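Local coordinates for LysR family transcriptional regulator (Vibrio vulnificus, PDB 5FHK), which probably acts as a sequence-specific DNA-binding transcription factor that controls virulence genes, this chain being its regulatory domain, at residues Gly74-Ile79 against Arg178-Leu183; Tyr15-Arg20 against Asp154-Glu159; Asn27-Gln32 against Arg195-Tyr200; Ile11-Asn16 against Ile38-Glu43. One frame throughout, in Å; residues are numbered along the deposited sequence.

All four contacts lie in the regulatory domain, whose family is built like the periplasmic binding proteins. Along the chain, interaction 4 closes first, pairing strands 9-14 and 38-43 across helix 18-32; that helix gives its start to interaction 2 and its end to interaction 3. Interaction 1 shares the large mixed sheet with interaction 4, their centres about 15 Å apart. Interactions 1 and 2 touch, about 11 Å between centres, where strand 68-82 meets Asp154 and Val155. Interaction 3 lies about 21 Å between centres from interactions 1 and 2 and 16 Å from interaction 4. Helix 192-204 thus brings the chain end back to its beginning, and the second subunit reaches interactions 2, 3 and 4.

Interaction 1. Residues Gly74-Ile79 against Arg178-Leu183; sequences GSVKDI and RDIYML
This contact is an antiparallel strand pair of the large mixed sheet, where strand 68-82 runs alongside strand 178-185 before going on to strand 149-153. Val76 and Arg178 form a hydrogen-bonded pair: Val76 N reaches Arg178 O at 3.0 Å, nearly along the C=O axis, and Arg178 N donates back to Val76 O in a more bent hydrogen bond. Two residues along, Ile180 N donates to Gly74 O at 2.8 Å, from above the carbonyl plane. Ser75 and Asp179 make the non-hydrogen-bonded pair between, on the other face from Val76. Arg178, extended from CG to NE, lies beside Val76, with CG 3.5 Å from Val76 CG1. Its guanidinium takes Asp78 side-on: NH2 to OD1 at 2.8 Å, in the guanidinium plane, and NE to OD2 at 3.0 Å on the syn lone pair. The carboxylate and guanidinium planes of this salt bridge are 50° apart, so the grip is twisted. Such a strand passing from one half to the other is consistent with the crossover of the two-subdomain LysR regulatory fold.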
loop_
_atom_site.group_PDB
_atom_site.type_symbol
_atom_site.label_atom_id
_atom_site.label_comp_id
_atom_site.label_asym_id
_atom_site.label_seq_id
_atom_site.Cartn_x
_atom_site.Cartn_y
_atom_site.Cartn_z
ATOM N N GLY A 74 -4.432 -3.653 -20.005
ATOM C CA GLY A 74 -3.383 -2.681 -19.754
ATOM C C GLY A 74 -2.032 -3.341 -19.665
ATOM O O GLY A 74 -1.900 -4.567 -19.685
ATOM N N SER A 75 -1.014 -2.491 -19.571
ATOM C CA SER A 75 0.335 -3.000 -19.458
ATOM C C SER A 75 1.194 -1.990 -18.719
ATOM O O SER A 75 0.904 -0.789 -18.670
ATOM C CB SER A 75 0.920 -3.346 -20.830
ATOM O OG SER A 75 1.006 -2.199 -21.635
ATOM N N VAL A 76 2.233 -2.503 -18.108
ATOM C CA VAL A 76 3.157 -1.706 -17.330
ATOM C C VAL A 76 4.565 -2.086 -17.752
ATOM O O VAL A 76 4.820 -3.212 -18.194
ATOM C CB VAL A 76 2.928 -1.925 -15.813
ATOM C CG1 VAL A 76 3.502 -3.241 -15.352
ATOM C CG2 VAL A 76 3.516 -0.806 -15.028
ATOM N N LYS A 77 5.485 -1.135 -17.636
ATOM C CA LYS A 77 6.892 -1.398 -17.899
ATOM C C LYS A 77 7.729 -0.771 -16.792
ATOM O O LYS A 77 7.547 0.401 -16.460
ATOM C CB LYS A 77 7.316 -0.856 -19.267
ATOM C CG LYS A 77 8.802 -1.030 -19.542
ATOM C CD LYS A 77 9.180 -0.554 -20.939
ATOM C CE LYS A 77 10.069 0.668 -20.890
ATOM N NZ LYS A 77 9.273 1.899 -21.116
ATOM N N ASP A 78 8.647 -1.549 -16.236
ATOM C CA ASP A 78 9.485 -1.088 -15.142
ATOM C C ASP A 78 10.754 -0.425 -15.670
ATOM O O ASP A 78 11.385 -0.921 -16.606
ATOM C CB ASP A 78 9.833 -2.256 -14.227
ATOM C CG ASP A 78 8.624 -3.139 -13.926
ATOM O OD1 ASP A 78 7.561 -2.602 -13.540
ATOM O OD2 ASP A 78 8.723 -4.370 -14.125
ATOM N N ILE A 79 11.121 0.701 -15.052
ATOM C CA ILE A 79 12.233 1.531 -15.490
ATOM C C ILE A 79 13.040 1.931 -14.267
ATOM O O ILE A 79 12.533 1.974 -13.143
ATOM C CB ILE A 79 11.769 2.796 -16.234
ATOM C CG1 ILE A 79 10.955 3.670 -15.290
ATOM C CG2 ILE A 79 10.894 2.431 -17.463
ATOM C CD1 ILE A 79 10.423 4.897 -15.958
ATOM N N ARG A 178 5.060 -6.202 -18.567
ATOM C CA ARG A 178 4.128 -7.210 -18.104
ATOM C C ARG A 178 2.716 -6.684 -18.326
ATOM O O ARG A 178 2.445 -5.493 -18.134
ATOM C CB ARG A 178 4.391 -7.571 -16.628
ATOM C CG ARG A 178 4.927 -6.436 -15.780
ATOM C CD ARG A 178 5.643 -6.870 -14.467
ATOM N NE ARG A 178 6.008 -5.666 -13.713
ATOM C CZ ARG A 178 5.612 -5.374 -12.469
ATOM N NH1 ARG A 178 4.880 -6.227 -11.752
ATOM N NH2 ARG A 178 5.986 -4.230 -11.920
ATOM N N ASP A 179 1.826 -7.561 -18.772
ATOM C CA ASP A 179 0.464 -7.148 -19.064
ATOM C C ASP A 179 -0.432 -7.369 -17.857
ATOM O O ASP A 179 -0.126 -8.145 -16.948
ATOM C CB ASP A 179 -0.074 -7.905 -20.269
ATOM C CG ASP A 179 0.640 -7.527 -21.543
ATOM O OD1 ASP A 179 1.240 -6.428 -21.573
ATOM O OD2 ASP A 179 0.594 -8.320 -22.507
ATOM N N ILE A 180 -1.546 -6.654 -17.843
ATOM C CA ILE A 180 -2.557 -6.838 -16.823
ATOM C C ILE A 180 -3.784 -7.425 -17.502
ATOM O O ILE A 180 -4.240 -6.923 -18.534
ATOM C CB ILE A 180 -2.874 -5.527 -16.090
ATOM C CG1 ILE A 180 -1.642 -5.047 -15.295
ATOM C CG2 ILE A 180 -4.005 -5.747 -15.128
ATOM C CD1 ILE A 180 -0.675 -4.231 -16.106
ATOM N N TYR A 181 -4.298 -8.499 -16.942
ATOM C CA TYR A 181 -5.436 -9.167 -17.532
ATOM C C TYR A 181 -6.611 -9.073 -16.588
ATOM O O TYR A 181 -6.454 -8.857 -15.381
ATOM C CB TYR A 181 -5.136 -10.633 -17.832
ATOM C CG TYR A 181 -4.136 -10.834 -18.935
ATOM C CD1 TYR A 181 -2.781 -10.736 -18.681
ATOM C CD2 TYR A 181 -4.548 -11.128 -20.233
ATOM C CE1 TYR A 181 -1.868 -10.915 -19.675
ATOM C CE2 TYR A 181 -3.627 -11.311 -21.245
ATOM C CZ TYR A 181 -2.290 -11.205 -20.958
ATOM O OH TYR A 181 -1.341 -11.383 -21.944
ATOM N N MET A 182 -7.800 -9.213 -17.166
ATOM C CA MET A 182 -9.017 -9.428 -16.404
ATOM C C MET A 182 -9.466 -10.853 -16.693
ATOM O O MET A 182 -9.667 -11.218 -17.860
ATOM C CB MET A 182 -10.102 -8.409 -16.765
ATOM C CG MET A 182 -11.460 -8.718 -16.158
ATOM S SD MET A 182 -12.710 -7.475 -16.558
ATOM C CE MET A 182 -12.660 -7.536 -18.343
ATOM N N LEU A 183 -9.597 -11.655 -15.638
ATOM C CA LEU A 183 -9.987 -13.059 -15.739
ATOM C C LEU A 183 -11.360 -13.272 -15.122
ATOM O O LEU A 183 -11.692 -12.637 -14.118
ATOM C CB LEU A 183 -8.986 -13.965 -15.018
ATOM C CG LEU A 183 -7.476 -13.774 -15.131
ATOM C CD1 LEU A 183 -6.789 -15.017 -14.515
ATOM C CD2 LEU A 183 -7.075 -13.646 -16.578
#

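Interaction 2. Residues Tyr15-Arg20 against Asp154-Glu159; sequences YNLTKR and DVMIKE
Arg20 carries the polar half of this contact, its guanidinium serving both a carboxylate and a backbone carbonyl. NH2 comes to Glu159 OE2 at 2.6 Å and NH1 to Glu159 OE1 at 2.8 Å; the pair is a salt bridge, though both hydrogen bonds are bent and weak. The guanidinium and carboxylate planes stand 38° apart. NH1 also donates to Val155 O at 3.0 Å, near the guanidinium plane and onto a lone pair of the carbonyl, so one nitrogen ties the backbone to the acid. The Arg20 side chain, CG anti to the carbonyl carbon, gets there by a bend at chi2 (-77°), while Glu159 bends at its own chi2 (-101°) to meet it.

Beside this lies an apolar contact: Leu17 CD2 touches Val155 CG1 at 4.1 Å, the two side chains crossing obliquely. Separately, Met156 sets its SD against the backbone carbonyl of Asn16, 3.7 Å from Asn16 O. In the next shell, Asn16 is anchored by its amide, with OD1 accepting from Leu136 N and ND2 donating to His108 O. Ile157 stands at the N-cap position, which puts Glu159 in the first turn of helix 158-163. The contact therefore joins the starts of helices 18-32 and 158-163, with Leu17 resting on Pro153 of strand 149-153 and Val155 on Val76 of strand 68-82.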
loop_
_atom_site.group_PDB
_atom_site.type_symbol
_atom_site.label_atom_id
_atom_site.label_comp_id
_atom_site.label_asym_id
_atom_site.label_seq_id
_atom_site.Cartn_x
_atom_site.Cartn_y
_atom_site.Cartn_z
ATOM N N TYR A 15 -0.887 -6.433 -6.289
ATOM C CA TYR A 15 -0.577 -5.747 -5.031
ATOM C C TYR A 15 -0.215 -4.267 -5.235
ATOM O O TYR A 15 -0.908 -3.363 -4.736
ATOM C CB TYR A 15 0.535 -6.486 -4.294
ATOM C CG TYR A 15 0.838 -5.833 -2.975
ATOM C CD1 TYR A 15 -0.191 -5.348 -2.175
ATOM C CD2 TYR A 15 2.145 -5.640 -2.549
ATOM C CE1 TYR A 15 0.070 -4.713 -0.974
ATOM C CE2 TYR A 15 2.412 -5.006 -1.354
ATOM C CZ TYR A 15 1.368 -4.547 -0.571
ATOM O OH TYR A 15 1.622 -3.913 0.624
ATOM N N ASN A 16 0.844 -3.993 -5.981
ATOM C CA ASN A 16 1.378 -2.628 -6.016
ATOM C C ASN A 16 0.625 -1.667 -6.923
ATOM O O ASN A 16 0.841 -0.453 -6.811
ATOM C CB ASN A 16 2.821 -2.646 -6.469
ATOM C CG ASN A 16 3.721 -3.250 -5.451
ATOM O OD1 ASN A 16 3.859 -2.724 -4.351
ATOM N ND2 ASN A 16 4.365 -4.352 -5.809
ATOM N N LEU A 17 -0.242 -2.164 -7.809
ATOM C CA LEU A 17 -0.798 -1.366 -8.889
ATOM C C LEU A 17 -2.253 -1.016 -8.680
ATOM O O LEU A 17 -2.815 -0.269 -9.487
ATOM C CB LEU A 17 -0.672 -2.120 -10.222
ATOM C CG LEU A 17 0.710 -2.616 -10.641
ATOM C CD1 LEU A 17 0.581 -3.427 -11.925
ATOM C CD2 LEU A 17 1.632 -1.444 -10.871
ATOM N N THR A 18 -2.885 -1.552 -7.640
ATOM C CA THR A 18 -4.333 -1.434 -7.502
ATOM C C THR A 18 -4.770 0.013 -7.403
ATOM O O THR A 18 -5.710 0.436 -8.086
ATOM C CB THR A 18 -4.803 -2.203 -6.277
ATOM O OG1 THR A 18 -4.758 -3.604 -6.565
ATOM C CG2 THR A 18 -6.222 -1.793 -5.892
ATOM N N LYS A 19 -4.094 0.792 -6.565
ATOM C CA LYS A 19 -4.501 2.170 -6.344
ATOM C C LYS A 19 -4.491 2.961 -7.653
ATOM O O LYS A 19 -5.481 3.607 -8.001
ATOM C CB LYS A 19 -3.600 2.809 -5.285
ATOM C CG LYS A 19 -3.838 4.277 -5.123
ATOM C CD LYS A 19 -4.965 4.562 -4.174
ATOM C CE LYS A 19 -5.108 6.066 -4.015
ATOM N NZ LYS A 19 -5.368 6.712 -5.343
ATOM N N ARG A 20 -3.417 2.834 -8.435
ATOM C CA ARG A 20 -3.209 3.631 -9.647
ATOM C C ARG A 20 -4.050 3.127 -10.814
ATOM O O ARG A 20 -4.703 3.912 -11.507
ATOM C CB ARG A 20 -1.730 3.599 -10.040
ATOM C CG ARG A 20 -0.810 4.508 -9.261
ATOM C CD ARG A 20 -0.960 5.947 -9.741
ATOM N NE ARG A 20 -0.364 6.867 -8.780
ATOM C CZ ARG A 20 0.773 7.523 -8.980
ATOM N NH1 ARG A 20 1.432 7.372 -10.121
ATOM N NH2 ARG A 20 1.253 8.326 -8.033
ATOM N N ASP A 154 6.442 1.996 -14.352
ATOM C CA ASP A 154 6.381 3.373 -14.858
ATOM C C ASP A 154 5.089 4.085 -14.471
ATOM O O ASP A 154 5.114 5.283 -14.153
ATOM C CB ASP A 154 6.559 3.406 -16.383
ATOM C CG ASP A 154 5.541 2.540 -17.125
ATOM O OD1 ASP A 154 4.661 1.923 -16.475
ATOM O OD2 ASP A 154 5.634 2.474 -18.375
ATOM N N VAL A 155 3.953 3.374 -14.477
ATOM C CA VAL A 155 2.676 3.993 -14.107
ATOM C C VAL A 155 2.710 4.585 -12.699
ATOM O O VAL A 155 1.992 5.546 -12.407
ATOM C CB VAL A 155 1.523 2.982 -14.260
ATOM C CG1 VAL A 155 1.587 1.905 -13.181
ATOM C CG2 VAL A 155 0.185 3.701 -14.227
ATOM N N MET A 156 3.535 4.043 -11.803
ATOM C CA MET A 156 3.561 4.554 -10.436
ATOM C C MET A 156 4.376 5.842 -10.279
ATOM O O MET A 156 4.267 6.502 -9.236
ATOM C CB MET A 156 4.125 3.496 -9.488
ATOM C CG MET A 156 3.159 2.365 -9.071
ATOM S SD MET A 156 3.997 1.227 -7.891
ATOM C CE MET A 156 4.627 2.381 -6.649
ATOM N N ILE A 157 5.187 6.216 -11.266
ATOM C CA ILE A 157 6.094 7.341 -11.091
ATOM C C ILE A 157 6.073 8.299 -12.277
ATOM O O ILE A 157 6.982 9.126 -12.423
ATOM C CB ILE A 157 7.526 6.838 -10.841
ATOM C CG1 ILE A 157 7.893 5.764 -11.854
ATOM C CG2 ILE A 157 7.676 6.337 -9.409
ATOM C CD1 ILE A 157 9.335 5.341 -11.800
ATOM N N LYS A 158 5.031 8.216 -13.117
ATOM C CA LYS A 158 5.030 9.032 -14.329
ATOM C C LYS A 158 4.888 10.517 -14.006
ATOM O O LYS A 158 5.531 11.350 -14.652
ATOM C CB LYS A 158 3.945 8.574 -15.302
ATOM C CG LYS A 158 2.514 8.876 -14.927
ATOM C CD LYS A 158 1.595 8.401 -16.074
ATOM C CE LYS A 158 2.050 7.006 -16.568
ATOM N NZ LYS A 158 0.944 6.157 -17.106
ATOM N N GLU A 159 4.082 10.871 -12.999
ATOM C CA GLU A 159 4.024 12.270 -12.574
ATOM C C GLU A 159 5.368 12.733 -12.011
ATOM O O GLU A 159 5.793 13.866 -12.266
ATOM C CB GLU A 159 2.880 12.489 -11.573
ATOM C CG GLU A 159 3.174 12.203 -10.107
ATOM C CD GLU A 159 2.625 10.843 -9.633
ATOM O OE1 GLU A 159 2.642 9.861 -10.418
ATOM O OE2 GLU A 159 2.194 10.753 -8.460
#

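Interaction 3. Residues Asn27-Gln32 against Arg195-Tyr200; sequences NGFMSQ and RLFIDY
Aromatic contacts dominate between segments 27-32 of helix 18-32 and 195-200 of helix 192-204, the axes of these short segments 10.6 Å apart, their directions at 131°. Phe29 sits in the middle. The edge of Phe197 points at one of its faces in a T-shaped pair, planes at 87°, with Phe197 CD1 over the centre of the Phe29 ring and 3.7 Å from Phe29 CD2. Phe29 presents its own edge to the face of Tyr200 in an offset edge-to-face pair, the centroids 5.6 Å apart. All three have CG anti to the backbone N; Phe29 and Tyr200, with CB directed toward the other helix, thereby cross the gap.

A CH-pi contact sets Phe29 CB over the Tyr200 ring, 3.9 Å from its centroid. In backbone packing, Phe29 CE1 comes within 3.4 Å of Phe197 CA. Tyr200 OH, 3.1 Å from Gly28 C, occupies the side where a CB would point, an approach that depends on glycine having no side chain. Gln32 OE1 meets the edge of the Tyr200 ring, 3.2 Å from Tyr200 CE1.

With Phe197 also on strands 9-14 and 56-60, this is an aromatic cluster packed between two helices and the sheet of an alpha/beta subdomain.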
loop_
_atom_site.group_PDB
_atom_site.type_symbol
_atom_site.label_atom_id
_atom_site.label_comp_id
_atom_site.label_asym_id
_atom_site.label_seq_id
_atom_site.Cartn_x
_atom_site.Cartn_y
_atom_site.Cartn_z
ATOM N N ASN A 27 -13.995 3.072 -8.679
ATOM C CA ASN A 27 -14.795 4.135 -8.069
ATOM C C ASN A 27 -15.897 4.588 -9.024
ATOM O O ASN A 27 -17.030 4.847 -8.599
ATOM C CB ASN A 27 -13.894 5.317 -7.649
ATOM C CG ASN A 27 -13.080 5.042 -6.389
ATOM O OD1 ASN A 27 -13.505 4.260 -5.521
ATOM N ND2 ASN A 27 -11.899 5.702 -6.264
ATOM N N GLY A 28 -15.618 4.599 -10.326
ATOM C CA GLY A 28 -16.661 4.944 -11.281
ATOM C C GLY A 28 -17.755 3.899 -11.332
ATOM O O GLY A 28 -18.931 4.227 -11.497
ATOM N N PHE A 29 -17.395 2.628 -11.161
ATOM C CA PHE A 29 -18.413 1.595 -11.193
ATOM C C PHE A 29 -19.309 1.689 -9.969
ATOM O O PHE A 29 -20.542 1.633 -10.081
ATOM C CB PHE A 29 -17.756 0.224 -11.287
ATOM C CG PHE A 29 -18.715 -0.910 -11.094
ATOM C CD1 PHE A 29 -19.493 -1.352 -12.137
ATOM C CD2 PHE A 29 -18.883 -1.487 -9.848
ATOM C CE1 PHE A 29 -20.370 -2.382 -11.954
ATOM C CE2 PHE A 29 -19.772 -2.528 -9.655
ATOM C CZ PHE A 29 -20.515 -2.979 -10.706
ATOM N N MET A 30 -18.698 1.812 -8.788
ATOM C CA MET A 30 -19.469 1.894 -7.552
ATOM C C MET A 30 -20.377 3.103 -7.574
ATOM O O MET A 30 -21.473 3.090 -6.999
ATOM C CB MET A 30 -18.527 1.981 -6.350
ATOM C CG MET A 30 -17.793 0.668 -6.051
ATOM S SD MET A 30 -16.993 0.670 -4.438
ATOM C CE MET A 30 -15.415 1.425 -4.802
ATOM N N SER A 31 -19.882 4.177 -8.171
ATOM C CA SER A 31 -20.650 5.384 -8.349
ATOM C C SER A 31 -21.900 5.112 -9.171
ATOM O O SER A 31 -22.980 5.604 -8.841
ATOM C CB SER A 31 -19.754 6.419 -9.021
ATOM O OG SER A 31 -20.139 7.702 -8.681
ATOM N N GLN A 32 -21.783 4.283 -10.220
ATOM C CA GLN A 32 -22.907 4.039 -11.112
ATOM C C GLN A 32 -23.875 2.997 -10.555
ATOM O O GLN A 32 -25.061 3.015 -10.910
ATOM C CB GLN A 32 -22.377 3.605 -12.488
ATOM C CG GLN A 32 -23.388 3.630 -13.639
ATOM C CD GLN A 32 -22.740 3.307 -14.981
ATOM O OE1 GLN A 32 -21.682 3.851 -15.330
ATOM N NE2 GLN A 32 -23.360 2.401 -15.735
ATOM N N ARG A 195 -21.783 -9.685 -13.963
ATOM C CA ARG A 195 -21.869 -9.362 -15.376
ATOM C C ARG A 195 -21.878 -7.855 -15.603
ATOM O O ARG A 195 -21.221 -7.351 -16.520
ATOM C CB ARG A 195 -23.125 -10.030 -15.936
ATOM C CG ARG A 195 -23.665 -9.451 -17.211
ATOM C CD ARG A 195 -25.042 -10.064 -17.550
ATOM N NE ARG A 195 -26.143 -9.181 -17.182
ATOM C CZ ARG A 195 -26.243 -7.913 -17.573
ATOM N NH1 ARG A 195 -25.307 -7.358 -18.339
ATOM N NH2 ARG A 195 -27.284 -7.197 -17.194
ATOM N N LEU A 196 -22.608 -7.113 -14.770
ATOM C CA LEU A 196 -22.626 -5.669 -14.945
ATOM C C LEU A 196 -21.239 -5.095 -14.721
ATOM O O LEU A 196 -20.811 -4.171 -15.430
ATOM C CB LEU A 196 -23.653 -5.049 -14.007
ATOM C CG LEU A 196 -25.031 -5.090 -14.674
ATOM C CD1 LEU A 196 -26.112 -4.629 -13.730
ATOM C CD2 LEU A 196 -25.043 -4.221 -15.936
ATOM N N PHE A 197 -20.497 -5.675 -13.782
ATOM C CA PHE A 197 -19.160 -5.179 -13.496
ATOM C C PHE A 197 -18.251 -5.390 -14.694
ATOM O O PHE A 197 -17.579 -4.461 -15.150
ATOM C CB PHE A 197 -18.604 -5.872 -12.251
ATOM C CG PHE A 197 -17.211 -5.486 -11.932
ATOM C CD1 PHE A 197 -16.926 -4.234 -11.431
ATOM C CD2 PHE A 197 -16.166 -6.365 -12.160
ATOM C CE1 PHE A 197 -15.613 -3.883 -11.152
ATOM C CE2 PHE A 197 -14.882 -6.019 -11.892
ATOM C CZ PHE A 197 -14.593 -4.790 -11.383
ATOM N N ILE A 198 -18.294 -6.590 -15.268
ATOM C CA ILE A 198 -17.395 -6.930 -16.363
ATOM C C ILE A 198 -17.659 -6.052 -17.576
ATOM O O ILE A 198 -16.733 -5.686 -18.307
ATOM C CB ILE A 198 -17.546 -8.423 -16.703
ATOM C CG1 ILE A 198 -16.788 -9.265 -15.672
ATOM C CG2 ILE A 198 -17.072 -8.703 -18.098
ATOM C CD1 ILE A 198 -17.318 -10.693 -15.533
ATOM N N ASP A 199 -18.929 -5.746 -17.844
ATOM C CA ASP A 199 -19.235 -4.878 -18.969
ATOM C C ASP A 199 -18.773 -3.455 -18.702
ATOM O O ASP A 199 -18.319 -2.768 -19.622
ATOM C CB ASP A 199 -20.738 -4.897 -19.267
ATOM C CG ASP A 199 -21.184 -6.180 -19.972
ATOM O OD1 ASP A 199 -20.325 -6.907 -20.553
ATOM O OD2 ASP A 199 -22.408 -6.454 -19.949
ATOM N N TYR A 200 -18.924 -2.977 -17.462
ATOM C CA TYR A 200 -18.394 -1.657 -17.132
ATOM C C TYR A 200 -16.906 -1.583 -17.457
ATOM O O TYR A 200 -16.450 -0.638 -18.112
ATOM C CB TYR A 200 -18.639 -1.328 -15.659
ATOM C CG TYR A 200 -18.274 0.106 -15.321
ATOM C CD1 TYR A 200 -19.190 1.153 -15.512
ATOM C CD2 TYR A 200 -17.013 0.420 -14.847
ATOM C CE1 TYR A 200 -18.843 2.469 -15.210
ATOM C CE2 TYR A 200 -16.676 1.705 -14.537
ATOM C CZ TYR A 200 -17.584 2.725 -14.719
ATOM O OH TYR A 200 -17.177 3.985 -14.397
#

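Interaction 4. Residues Ile11-Asn16 against Ile38-Glu43; sequences ISTPYN and IELTTE
Thr13 O is gripped twice: by Glu43 N in a hydrogen bond of 2.7 Å, nearly along the C=O axis but bent at the hydrogen (138°), and by a CA-H...O contact from Thr42 CA at 3.2 Å. It belongs to the parallel pairing of a beta-alpha-beta unit, strand 9-14, helix 18-32 and strand 38-43. Ile11 anchors the other end, its N donating to Glu39 O at 3.0 Å and its O accepting from Thr41 N at 3.1 Å. Between them, Thr13 N reaches Thr41 O from above the carbonyl plane.

On the helix side, Ile11 CD1 touches Ile38 CG2 at 3.7 Å, and Thr13 OG1 is hydrogen-bonded to Thr18 OG1 in the first turn of helix 18-32. Tyr15 turns its ring edge toward Thr42, while its OH bonds to Tyr15 of the second subunit. Ile38 to Leu40 also pair in parallel with a strand of that subunit, which carries the sheet over into it. Leu40 CD1 butts against both branches of Thr13, OG1 at 3.3 Å and CG2 at 3.4 Å, the latter tighter than usual carbon contact.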
loop_
_atom_site.group_PDB
_atom_site.type_symbol
_atom_site.label_atom_id
_atom_site.label_comp_id
_atom_site.label_asym_id
_atom_site.label_seq_id
_atom_site.Cartn_x
_atom_site.Cartn_y
_atom_site.Cartn_z
ATOM N N ILE A 11 -13.404 -9.543 -5.825
ATOM C CA ILE A 11 -12.397 -9.396 -6.870
ATOM C C ILE A 11 -11.002 -9.409 -6.265
ATOM O O ILE A 11 -10.787 -9.021 -5.111
ATOM C CB ILE A 11 -12.594 -8.128 -7.745
ATOM C CG1 ILE A 11 -12.600 -6.839 -6.926
ATOM C CG2 ILE A 11 -13.874 -8.211 -8.540
ATOM C CD1 ILE A 11 -13.214 -5.621 -7.729
ATOM N N SER A 12 -10.054 -9.915 -7.044
ATOM C CA SER A 12 -8.634 -9.885 -6.699
ATOM C C SER A 12 -7.894 -9.003 -7.694
ATOM O O SER A 12 -8.182 -9.052 -8.896
ATOM C CB SER A 12 -8.041 -11.292 -6.714
ATOM O OG SER A 12 -6.689 -11.278 -6.306
ATOM N N THR A 13 -6.940 -8.208 -7.198
ATOM C CA THR A 13 -6.172 -7.238 -7.973
ATOM C C THR A 13 -4.705 -7.271 -7.548
ATOM O O THR A 13 -4.401 -7.638 -6.407
ATOM C CB THR A 13 -6.707 -5.810 -7.780
ATOM O OG1 THR A 13 -6.590 -5.462 -6.393
ATOM C CG2 THR A 13 -8.173 -5.710 -8.219
ATOM N N PRO A 14 -3.779 -6.885 -8.442
ATOM C CA PRO A 14 -2.339 -6.998 -8.136
ATOM C C PRO A 14 -1.864 -5.995 -7.091
ATOM O O PRO A 14 -2.317 -4.847 -7.043
ATOM C CB PRO A 14 -1.665 -6.722 -9.488
ATOM C CG PRO A 14 -2.671 -5.962 -10.271
ATOM C CD PRO A 14 -4.005 -6.525 -9.853
ATOM N N TYR A 15 -0.887 -6.433 -6.289
ATOM C CA TYR A 15 -0.577 -5.747 -5.031
ATOM C C TYR A 15 -0.215 -4.267 -5.235
ATOM O O TYR A 15 -0.908 -3.363 -4.736
ATOM C CB TYR A 15 0.535 -6.486 -4.294
ATOM C CG TYR A 15 0.838 -5.833 -2.975
ATOM C CD1 TYR A 15 -0.191 -5.348 -2.175
ATOM C CD2 TYR A 15 2.145 -5.640 -2.549
ATOM C CE1 TYR A 15 0.070 -4.713 -0.974
ATOM C CE2 TYR A 15 2.412 -5.006 -1.354
ATOM C CZ TYR A 15 1.368 -4.547 -0.571
ATOM O OH TYR A 15 1.622 -3.913 0.624
ATOM N N ASN A 16 0.844 -3.993 -5.981
ATOM C CA ASN A 16 1.378 -2.628 -6.016
ATOM C C ASN A 16 0.625 -1.667 -6.923
ATOM O O ASN A 16 0.841 -0.453 -6.811
ATOM C CB ASN A 16 2.821 -2.646 -6.469
ATOM C CG ASN A 16 3.721 -3.250 -5.451
ATOM O OD1 ASN A 16 3.859 -2.724 -4.351
ATOM N ND2 ASN A 16 4.365 -4.352 -5.809
ATOM N N ILE A 38 -18.750 -4.321 -3.179
ATOM C CA ILE A 38 -17.474 -4.880 -3.624
ATOM C C ILE A 38 -16.645 -5.292 -2.414
ATOM O O ILE A 38 -16.545 -4.539 -1.441
ATOM C CB ILE A 38 -16.670 -3.872 -4.467
ATOM C CG1 ILE A 38 -17.480 -3.413 -5.671
ATOM C CG2 ILE A 38 -15.315 -4.481 -4.873
ATOM C CD1 ILE A 38 -17.385 -4.355 -6.823
ATOM N N GLU A 39 -16.049 -6.480 -2.479
ATOM C CA GLU A 39 -14.982 -6.895 -1.573
ATOM C C GLU A 39 -13.732 -7.082 -2.419
ATOM O O GLU A 39 -13.757 -7.845 -3.394
ATOM C CB GLU A 39 -15.317 -8.203 -0.831
ATOM C CG GLU A 39 -16.199 -8.009 0.415
ATOM C CD GLU A 39 -16.355 -9.288 1.240
ATOM O OE1 GLU A 39 -15.655 -10.286 0.926
ATOM O OE2 GLU A 39 -17.198 -9.306 2.181
ATOM N N LEU A 40 -12.649 -6.391 -2.049
ATOM C CA LEU A 40 -11.426 -6.331 -2.844
ATOM C C LEU A 40 -10.227 -6.841 -2.045
ATOM O O LEU A 40 -10.003 -6.419 -0.904
ATOM C CB LEU A 40 -11.172 -4.896 -3.300
ATOM C CG LEU A 40 -9.814 -4.585 -3.938
ATOM C CD1 LEU A 40 -9.586 -5.512 -5.106
ATOM C CD2 LEU A 40 -9.810 -3.160 -4.420
ATOM N N THR A 41 -9.423 -7.707 -2.658
ATOM C CA THR A 41 -8.203 -8.197 -2.021
ATOM C C THR A 41 -7.007 -7.967 -2.948
ATOM O O THR A 41 -6.924 -8.566 -4.026
ATOM C CB THR A 41 -8.350 -9.674 -1.649
ATOM O OG1 THR A 41 -9.584 -9.869 -0.933
ATOM C CG2 THR A 41 -7.182 -10.127 -0.765
ATOM N N THR A 42 -6.080 -7.101 -2.534
ATOM C CA THR A 42 -4.822 -6.958 -3.261
ATOM C C THR A 42 -4.004 -8.239 -3.097
ATOM O O THR A 42 -3.907 -8.783 -1.997
ATOM C CB THR A 42 -4.024 -5.757 -2.749
ATOM O OG1 THR A 42 -3.506 -6.048 -1.451
ATOM C CG2 THR A 42 -4.887 -4.519 -2.633
ATOM N N GLU A 43 -3.409 -8.719 -4.190
ATOM C CA GLU A 43 -2.847 -10.068 -4.259
ATOM C C GLU A 43 -1.464 -10.062 -4.905
ATOM O O GLU A 43 -1.266 -9.419 -5.936
ATOM C CB GLU A 43 -3.787 -10.983 -5.063
ATOM C CG GLU A 43 -3.301 -12.396 -5.210
ATOM C CD GLU A 43 -2.830 -12.953 -3.892
ATOM O OE1 GLU A 43 -1.662 -13.404 -3.827
ATOM O OE2 GLU A 43 -3.638 -12.926 -2.925
#